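PDB 5VU3: competence damage-inducible protein A from Enterobacter cloacae subsp. cloacae, which is of unknown function but belongs to the CinA family, named for competence- and damage-inducible proteins. Local coordinates for residues T18-L21 / A22-I26. Numbering follows the deposited sequence. Where two conformers were deposited one is given.
Sequences TKKL and ASRLI. With ACT (acetate ion), chain I.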
ATOM      1  N   THR A  18       2.441  11.664  11.215  1.00 17.13           N
ATOM      2  CA  THR A  18       3.377  10.557  11.035  1.00 20.44           C
ATOM      3  C   THR A  18       4.720  10.860  11.691  1.00 22.32           C
ATOM      4  O   THR A  18       5.397   9.941  12.176  1.00 23.10           O
ATOM      5  CB  THR A  18       3.549  10.219   9.549  1.00 21.42           C
ATOM      6  OG1 THR A  18       4.098  11.338   8.836  1.00 22.67           O
ATOM      7  CG2 THR A  18       2.207   9.807   8.929  1.00 18.40           C
ATOM      8  N   LYS A  19       5.108  12.133  11.754  1.00 21.83           N
ATOM      9  CA  LYS A  19       6.292  12.492  12.533  1.00 23.45           C
ATOM     10  C   LYS A  19       6.072  12.225  14.019  1.00 22.44           C
ATOM     11  O   LYS A  19       6.936  11.645  14.694  1.00 22.40           O
ATOM     12  CB  LYS A  19       6.656  13.955  12.295  1.00 22.42           C
ATOM     13  CG  LYS A  19       7.911  14.404  13.015  1.00 32.15           C
ATOM     14  CD  LYS A  19       8.256  15.834  12.627  1.00 40.50           C
ATOM     15  CE  LYS A  19       9.577  16.276  13.224  1.00 47.40           C
ATOM     16  NZ  LYS A  19       9.843  17.703  12.892  1.00 50.21           N
ATOM     17  N   LYS A  20       4.914  12.636  14.547  1.00 21.79           N
ATOM     18  CA  LYS A  20       4.591  12.352  15.944  1.00 27.53           C
ATOM     19  C   LYS A  20       4.572  10.851  16.204  1.00 26.54           C
ATOM     20  O   LYS A  20       5.112  10.369  17.208  1.00 27.72           O
ATOM     21  CB  LYS A  20       3.235  12.958  16.305  1.00 27.17           C
ATOM     22  CG  LYS A  20       3.252  14.400  16.779  1.00 34.87           C
ATOM     23  CD  LYS A  20       1.881  15.033  16.574  1.00 39.95           C
ATOM     24  CE  LYS A  20       1.531  16.021  17.675  1.00 54.64           C
ATOM     25  NZ  LYS A  20       0.775  15.364  18.779  1.00 61.18           N
ATOM     26  N   LEU A  21       3.929  10.099  15.309  1.00 23.61           N
ATOM     27  CA  LEU A  21       3.796   8.658  15.484  1.00 25.21           C
ATOM     28  C   LEU A  21       5.152   7.965  15.419  1.00 25.83           C
ATOM     29  O   LEU A  21       5.440   7.072  16.225  1.00 25.87           O
ATOM     30  CB  LEU A  21       2.842   8.108  14.418  1.00 23.26           C
ATOM     31  CG  LEU A  21       2.572   6.606  14.387  1.00 24.05           C
ATOM     32  CD1 LEU A  21       1.932   6.164  15.694  1.00 24.31           C
ATOM     33  CD2 LEU A  21       1.663   6.268  13.197  1.00 23.61           C
ATOM     34  N   ALA A  22       5.995   8.367  14.463  1.00 25.33           N
ATOM     35  CA  ALA A  22       7.362   7.859  14.392  1.00 22.55           C
ATOM     36  C   ALA A  22       8.086   8.015  15.724  1.00 25.33           C
ATOM     37  O   ALA A  22       8.758   7.088  16.192  1.00 28.81           O
ATOM     38  CB  ALA A  22       8.128   8.592  13.287  1.00 22.83           C
ATOM     39  N   SER A  23       7.967   9.191  16.346  1.00 27.61           N
ATOM     40  CA  SER A  23       8.630   9.426  17.625  0.50 29.42           C
ATOM     41  C   SER A  23       8.138   8.454  18.689  1.00 32.33           C
ATOM     42  O   SER A  23       8.942   7.832  19.399  1.00 35.06           O
ATOM     43  CB  SER A  23       8.404  10.868  18.079  0.50 31.12           C
ATOM     44  OG  SER A  23       9.352  11.742  17.496  0.50 31.75           O
ATOM     45  N   ARG A  24       6.814   8.314  18.822  1.00 29.22           N
ATOM     46  CA  ARG A  24       6.262   7.439  19.856  1.00 33.92           C
ATOM     47  C   ARG A  24       6.690   5.995  19.639  1.00 32.05           C
ATOM     48  O   ARG A  24       7.101   5.305  20.580  1.00 30.08           O
ATOM     49  CB  ARG A  24       4.735   7.520  19.881  1.00 36.63           C
ATOM     50  CG  ARG A  24       4.145   8.910  19.821  1.00 43.12           C
ATOM     51  CD  ARG A  24       3.978   9.514  21.199  1.00 51.57           C
ATOM     52  NE  ARG A  24       3.088  10.675  21.185  1.00 57.16           N
ATOM     53  CZ  ARG A  24       3.374  11.836  20.602  1.00 56.86           C
ATOM     54  NH1 ARG A  24       4.531  12.008  19.970  1.00 54.17           N
ATOM     55  NH2 ARG A  24       2.501  12.833  20.651  1.00 57.93           N
ATOM     56  N   LEU A  25       6.576   5.513  18.401  1.00 25.56           N
ATOM     57  CA  LEU A  25       6.878   4.113  18.131  1.00 27.02           C
ATOM     58  C   LEU A  25       8.360   3.822  18.316  1.00 29.62           C
ATOM     59  O   LEU A  25       8.730   2.827  18.956  1.00 31.85           O
ATOM     60  CB  LEU A  25       6.426   3.749  16.720  1.00 23.23           C
ATOM     61  CG  LEU A  25       4.909   3.718  16.528  1.00 23.40           C
ATOM     62  CD1 LEU A  25       4.558   3.541  15.064  1.00 23.48           C
ATOM     63  CD2 LEU A  25       4.286   2.624  17.378  1.00 29.79           C
ATOM     64  N   ILE A  26       9.222   4.681  17.772  1.00 26.08           N
ATOM     65  CA  ILE A  26      10.658   4.457  17.877  1.00 29.58           C
ATOM     66  C   ILE A  26      11.105   4.522  19.333  1.00 29.88           C
ATOM     67  O   ILE A  26      11.868   3.664  19.797  1.00 32.48           O
ATOM     68  CB  ILE A  26      11.418   5.461  16.991  1.00 28.75           C
ATOM     69  CG1 ILE A  26      11.143   5.178  15.508  1.00 28.85           C
ATOM     70  CG2 ILE A  26      12.912   5.426  17.281  1.00 31.59           C
ATOM     71  CD1 ILE A  26      11.589   6.296  14.575  1.00 30.61           C
TER
HETATM   72  C   ACT I 201       5.637  16.078  19.994  1.00 47.23           C
HETATM   73  O   ACT I 201       4.702  15.316  20.365  1.00 46.95           O
HETATM   74  OXT ACT I 201       6.827  16.124  20.412  1.00 50.56           O
HETATM   75  CH3 ACT I 201       5.257  17.098  18.874  1.00 46.45           C
HETATM   76  O   HOH W   1       9.733  11.707  14.284  1.00 35.51           O
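Leu21 and Leu25, one helical turn apart, illustrate how an amphipathic helix divides its work between two faces. On the tight, buried face Leu25 CD1 crosses obliquely against the CG-CD1 side of Leu21, 3.7 Å from Leu21 CG and about as near Leu21 CD1. With CG anti to the backbone N (chi1 179°), Leu21 lays it beside the carbonyl carbon, against Leu25 CD1. Behind this pair the i to i+4 ladder is regular: Leu25 N donates to Leu21 O at 2.9 Å, nearly straight, and Ala22 N to Thr18 O at 2.8 Å.

The solvent side is looser. Lys20 and Arg24 run side by side, with Lys20 NZ 3.6 Å from Arg24 NH2, and an acetate ion, probably from the crystallisation liquor, lies by these like charges. Arg24 NH1 and NH2 each give a weak hydrogen bond, 3.3 Å, to the same acetate atom O. A sharp bend at chi2 (-89°) folds the Arg24 chain back toward Lys20, while Arg24 NE is hydrogen-bonded to Ser169 OG.

Within helix 14-28, Leu21 packs on Leu161, Leu164 and Val165 of helix 149-167, and both leucines touch Leu32 of strand 32-37, joining the helix to the mixed sheet.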